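Local structure of transcriptional regulator (LacI family) (Clostridium acetobutylicum ATCC 824, 3G85) at residues F122-T135 and P189-V203. The protein probably binds DNA at cis-regulatory regions as a transcription factor of the LacI family. Residues are numbered along the deposited sequence; the frame is centred on the assembly and turned at random.
Sequences FAKKRYKSAAAILT and PKALFCNSDSIALGV
Asn195 grips the backbone of Thr135 at both ends: its OD1 accepts from Thr135 N (2.9 Å), while its ND2 donates almost straight to a lone pair of Thr135 O (3.1 Å). With CG between the backbone N and carbonyl carbon (chi1 75°), the amide turns back onto Thr135, and CD2 of Leu134 packs against CB of Asn195. The two side-chain bonds continue the run of backbone bonds between the parallel strands 131-134 and 191-194, in which Ala131 N, Phe193 N, Ile133 N and Asn195 N donate in turn. On one face of the sheet, CG2 of Ile133 meets CG2 of Ile199 at 3.5 Å, and its CD1 faces CG2 of Val203 tip to tip (3.7 Å). At the other end of the ladder, the methyl CB of Ala191 sits 3.6 Å from the centroid of the Phe122 ring, a CH-pi contact only 5° off the ring normal, and also touches a face of Tyr127. Ser196 OG accepts from Ile199 N, capping helix 197-209; outside the pair, Phe193 stacks on Phe149 of helix 140-155. Two hydrogen bonds from the side-chain amide thus fix the rotation of the buried Asn195 and tie this residue, just after strand 191-194, to the backbone of Thr135.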
loop_
_atom_site.group_PDB
_atom_site.type_symbol
_atom_site.label_atom_id
_atom_site.label_comp_id
_atom_site.label_asym_id
_atom_site.label_seq_id
_atom_site.Cartn_x
_atom_site.Cartn_y
_atom_site.Cartn_z
ATOM N N PHE A 122 10.190 8.066 15.201
ATOM C CA PHE A 122 11.204 7.446 16.067
ATOM C C PHE A 122 12.324 8.453 16.410
ATOM O O PHE A 122 12.775 8.507 17.565
ATOM C CB PHE A 122 11.815 6.205 15.396
ATOM C CG PHE A 122 10.838 5.030 15.263
ATOM C CD1 PHE A 122 9.897 4.777 16.260
ATOM C CD2 PHE A 122 10.884 4.183 14.152
ATOM C CE1 PHE A 122 8.997 3.694 16.150
ATOM C CE2 PHE A 122 10.012 3.084 14.056
ATOM C CZ PHE A 122 9.075 2.848 15.071
ATOM N N ALA A 123 12.770 9.213 15.401
ATOM C CA ALA A 123 13.838 10.231 15.577
ATOM C C ALA A 123 13.433 11.271 16.601
ATOM O O ALA A 123 14.252 11.693 17.431
ATOM C CB ALA A 123 14.150 10.898 14.278
ATOM N N LYS A 124 12.166 11.677 16.525
ATOM C CA LYS A 124 11.570 12.674 17.390
ATOM C C LYS A 124 11.503 12.181 18.808
ATOM O O LYS A 124 11.513 12.988 19.721
ATOM C CB LYS A 124 10.158 12.969 16.915
ATOM C CG LYS A 124 9.607 14.305 17.277
ATOM C CD LYS A 124 8.575 14.702 16.213
ATOM C CE LYS A 124 9.272 14.929 14.859
ATOM N NZ LYS A 124 8.321 14.989 13.695
ATOM N N LYS A 125 11.406 10.859 18.991
ATOM C CA LYS A 125 11.408 10.228 20.328
ATOM C C LYS A 125 12.812 9.806 20.789
ATOM O O LYS A 125 12.969 9.238 21.864
ATOM C CB LYS A 125 10.461 9.019 20.355
ATOM C CG LYS A 125 9.054 9.404 19.965
ATOM C CD LYS A 125 8.032 8.357 20.287
ATOM C CE LYS A 125 6.627 8.858 19.902
ATOM N NZ LYS A 125 5.595 8.158 20.710
ATOM N N ARG A 126 13.806 10.103 19.956
ATOM C CA ARG A 126 15.236 9.871 20.233
ATOM C C ARG A 126 15.605 8.412 20.453
ATOM O O ARG A 126 16.518 8.092 21.234
ATOM C CB ARG A 126 15.737 10.750 21.391
ATOM C CG ARG A 126 15.608 12.240 21.125
ATOM C CD ARG A 126 15.737 13.043 22.407
ATOM N NE ARG A 126 17.081 12.991 22.981
ATOM C CZ ARG A 126 18.184 13.480 22.407
ATOM N NH1 ARG A 126 18.145 14.072 21.197
ATOM N NH2 ARG A 126 19.343 13.378 23.051
ATOM N N TYR A 127 14.914 7.521 19.743
ATOM C CA TYR A 127 15.330 6.128 19.701
ATOM C C TYR A 127 16.674 6.030 19.015
ATOM O O TYR A 127 16.947 6.767 18.068
ATOM C CB TYR A 127 14.305 5.260 18.957
ATOM C CG TYR A 127 13.078 4.986 19.765
ATOM C CD1 TYR A 127 13.106 4.061 20.796
ATOM C CD2 TYR A 127 11.881 5.650 19.497
ATOM C CE1 TYR A 127 11.983 3.803 21.543
ATOM C CE2 TYR A 127 10.747 5.401 20.238
ATOM C CZ TYR A 127 10.810 4.479 21.265
ATOM O OH TYR A 127 9.708 4.210 22.011
ATOM N N LYS A 128 17.508 5.111 19.479
ATOM C CA LYS A 128 18.858 5.013 18.966
ATOM C C LYS A 128 19.071 3.870 17.990
ATOM O O LYS A 128 20.056 3.850 17.254
ATOM C CB LYS A 128 19.877 5.002 20.133
ATOM C CG LYS A 128 20.001 6.386 20.801
ATOM C CD LYS A 128 20.782 7.356 19.907
ATOM C CE LYS A 128 20.523 8.854 20.246
ATOM N NZ LYS A 128 19.815 9.621 19.149
ATOM N N SER A 129 18.140 2.916 17.962
ATOM C CA SER A 129 18.139 1.913 16.890
ATOM C C SER A 129 16.723 1.385 16.630
ATOM O O SER A 129 15.812 1.643 17.386
ATOM C CB SER A 129 19.079 0.754 17.203
ATOM O OG SER A 129 18.623 0.100 18.358
ATOM N N ALA A 130 16.564 0.669 15.523
ATOM C CA ALA A 130 15.250 0.154 15.145
ATOM C C ALA A 130 15.419 -1.163 14.429
ATOM O O ALA A 130 16.490 -1.440 13.856
ATOM C CB ALA A 130 14.496 1.169 14.267
ATOM N N ALA A 131 14.359 -1.972 14.462
ATOM C CA ALA A 131 14.262 -3.159 13.631
ATOM C C ALA A 131 13.121 -2.950 12.614
ATOM O O ALA A 131 12.327 -2.016 12.766
ATOM C CB ALA A 131 13.987 -4.396 14.473
ATOM N N ALA A 132 13.095 -3.787 11.580
ATOM C CA ALA A 132 12.060 -3.700 10.541
ATOM C C ALA A 132 11.637 -5.104 10.148
ATOM O O ALA A 132 12.480 -5.984 9.907
ATOM C CB ALA A 132 12.571 -2.918 9.318
ATOM N N ILE A 133 10.332 -5.340 10.146
ATOM C CA ILE A 133 9.800 -6.588 9.657
ATOM C C ILE A 133 9.104 -6.266 8.351
ATOM O O ILE A 133 8.144 -5.469 8.328
ATOM C CB ILE A 133 8.822 -7.206 10.656
ATOM C CG1 ILE A 133 9.558 -7.559 11.978
ATOM C CG2 ILE A 133 8.154 -8.438 10.064
ATOM C CD1 ILE A 133 8.595 -8.029 13.057
ATOM N N LEU A 134 9.604 -6.881 7.282
ATOM C CA LEU A 134 9.224 -6.542 5.925
ATOM C C LEU A 134 8.741 -7.729 5.153
ATOM O O LEU A 134 9.479 -8.717 4.959
ATOM C CB LEU A 134 10.421 -5.941 5.183
ATOM C CG LEU A 134 11.072 -4.705 5.827
ATOM C CD1 LEU A 134 12.365 -4.341 5.067
ATOM C CD2 LEU A 134 10.140 -3.483 5.915
ATOM N N THR A 135 7.521 -7.616 4.658
ATOM C CA THR A 135 7.063 -8.501 3.622
ATOM C C THR A 135 7.661 -8.084 2.253
ATOM O O THR A 135 7.931 -6.896 2.010
ATOM C CB THR A 135 5.549 -8.542 3.602
ATOM O OG1 THR A 135 5.122 -9.595 2.726
ATOM C CG2 THR A 135 4.945 -7.162 3.164
ATOM N N PRO A 189 15.973 -4.136 19.229
ATOM C CA PRO A 189 15.789 -2.692 19.348
ATOM C C PRO A 189 14.452 -2.317 19.986
ATOM O O PRO A 189 13.558 -3.158 20.121
ATOM C CB PRO A 189 15.821 -2.194 17.888
ATOM C CG PRO A 189 16.562 -3.231 17.146
ATOM C CD PRO A 189 16.179 -4.547 17.827
ATOM N N LYS A 190 14.321 -1.053 20.358
ATOM C CA LYS A 190 13.124 -0.580 21.020
ATOM C C LYS A 190 12.107 0.079 20.062
ATOM O O LYS A 190 11.018 0.462 20.481
ATOM C CB LYS A 190 13.494 0.392 22.134
ATOM C CG LYS A 190 14.179 -0.271 23.363
ATOM C CD LYS A 190 14.295 0.719 24.502
ATOM C CE LYS A 190 13.007 0.761 25.338
ATOM N NZ LYS A 190 12.558 2.166 25.564
ATOM N N ALA A 191 12.489 0.222 18.800
ATOM C CA ALA A 191 11.605 0.739 17.762
ATOM C C ALA A 191 11.443 -0.345 16.722
ATOM O O ALA A 191 12.403 -1.070 16.402
ATOM C CB ALA A 191 12.192 1.988 17.134
ATOM N N LEU A 192 10.225 -0.473 16.196
ATOM C CA LEU A 192 9.950 -1.472 15.185
ATOM C C LEU A 192 9.074 -0.894 14.081
ATOM O O LEU A 192 8.001 -0.394 14.351
ATOM C CB LEU A 192 9.265 -2.701 15.828
ATOM C CG LEU A 192 8.824 -3.791 14.830
ATOM C CD1 LEU A 192 10.027 -4.494 14.179
ATOM C CD2 LEU A 192 7.921 -4.803 15.530
ATOM N N PHE A 193 9.561 -0.971 12.850
ATOM C CA PHE A 193 8.787 -0.639 11.666
ATOM C C PHE A 193 8.227 -1.913 11.020
ATOM O O PHE A 193 8.973 -2.850 10.730
ATOM C CB PHE A 193 9.690 0.097 10.682
ATOM C CG PHE A 193 9.053 0.403 9.351
ATOM C CD1 PHE A 193 8.017 1.353 9.260
ATOM C CD2 PHE A 193 9.530 -0.202 8.200
ATOM C CE1 PHE A 193 7.471 1.688 8.027
ATOM C CE2 PHE A 193 8.967 0.127 6.926
ATOM C CZ PHE A 193 7.932 1.065 6.865
ATOM N N CYS A 194 6.919 -1.947 10.782
ATOM C CA CYS A 194 6.329 -3.073 10.025
ATOM C C CYS A 194 5.775 -2.523 8.728
ATOM O O CYS A 194 5.036 -1.548 8.752
ATOM C CB CYS A 194 5.200 -3.744 10.804
ATOM S SG CYS A 194 5.699 -4.460 12.399
ATOM N N ASN A 195 6.117 -3.125 7.607
ATOM C CA ASN A 195 5.665 -2.533 6.341
ATOM C C ASN A 195 4.264 -3.016 5.943
ATOM O O ASN A 195 3.823 -2.787 4.809
ATOM C CB ASN A 195 6.719 -2.672 5.204
ATOM C CG ASN A 195 6.814 -4.083 4.621
ATOM O OD1 ASN A 195 6.332 -5.045 5.201
ATOM N ND2 ASN A 195 7.450 -4.204 3.444
ATOM N N SER A 196 3.574 -3.685 6.868
ATOM C CA SER A 196 2.119 -3.884 6.705
ATOM C C SER A 196 1.463 -3.913 8.081
ATOM O O SER A 196 2.086 -4.321 9.090
ATOM C CB SER A 196 1.786 -5.148 5.881
ATOM O OG SER A 196 1.553 -6.276 6.696
ATOM N N ASP A 197 0.213 -3.463 8.136
ATOM C CA ASP A 197 -0.541 -3.519 9.390
ATOM C C ASP A 197 -0.876 -4.950 9.793
ATOM O O ASP A 197 -0.928 -5.223 10.992
ATOM C CB ASP A 197 -1.831 -2.707 9.320
ATOM C CG ASP A 197 -2.745 -3.200 8.211
ATOM O OD1 ASP A 197 -2.335 -3.088 7.039
ATOM O OD2 ASP A 197 -3.825 -3.777 8.522
ATOM N N SER A 198 -1.042 -5.875 8.845
ATOM C CA SER A 198 -1.327 -7.275 9.210
ATOM C C SER A 198 -0.136 -7.846 9.974
ATOM O O SER A 198 -0.288 -8.572 10.948
ATOM C CB SER A 198 -1.574 -8.150 7.968
ATOM O OG SER A 198 -2.817 -7.802 7.394
ATOM N N ILE A 199 1.060 -7.500 9.509
ATOM C CA ILE A 199 2.273 -7.925 10.173
ATOM C C ILE A 199 2.272 -7.372 11.592
ATOM O O ILE A 199 2.549 -8.098 12.563
ATOM C CB ILE A 199 3.515 -7.497 9.352
ATOM C CG1 ILE A 199 3.693 -8.431 8.134
ATOM C CG2 ILE A 199 4.769 -7.439 10.243
ATOM C CD1 ILE A 199 4.776 -7.986 7.213
ATOM N N ALA A 200 1.962 -6.089 11.732
ATOM C CA ALA A 200 1.952 -5.448 13.062
ATOM C C ALA A 200 0.946 -6.083 14.020
ATOM O O ALA A 200 1.225 -6.256 15.214
ATOM C CB ALA A 200 1.668 -3.945 12.911
ATOM N N LEU A 201 -0.213 -6.464 13.503
ATOM C CA LEU A 201 -1.222 -7.102 14.361
ATOM C C LEU A 201 -0.749 -8.465 14.889
ATOM O O LEU A 201 -0.961 -8.787 16.074
ATOM C CB LEU A 201 -2.547 -7.273 13.628
ATOM C CG LEU A 201 -3.252 -5.943 13.327
ATOM C CD1 LEU A 201 -4.451 -6.241 12.403
ATOM C CD2 LEU A 201 -3.619 -5.144 14.637
ATOM N N GLY A 202 -0.057 -9.213 14.042
ATOM C CA GLY A 202 0.535 -10.488 14.455
ATOM C C GLY A 202 1.641 -10.285 15.494
ATOM O O GLY A 202 1.750 -11.050 16.470
ATOM N N VAL A 203 2.476 -9.278 15.259
ATOM C CA VAL A 203 3.560 -8.930 16.204
ATOM C C VAL A 203 3.011 -8.623 17.604
ATOM O O VAL A 203 3.469 -9.165 18.610
ATOM C CB VAL A 203 4.394 -7.765 15.702
ATOM C CG1 VAL A 203 5.318 -7.239 16.862
ATOM C CG2 VAL A 203 5.180 -8.143 14.423
HETATM O O HOH W 1 10.267 1.665 23.637
HETATM O O HOH W 2 16.461 0.628 20.771
#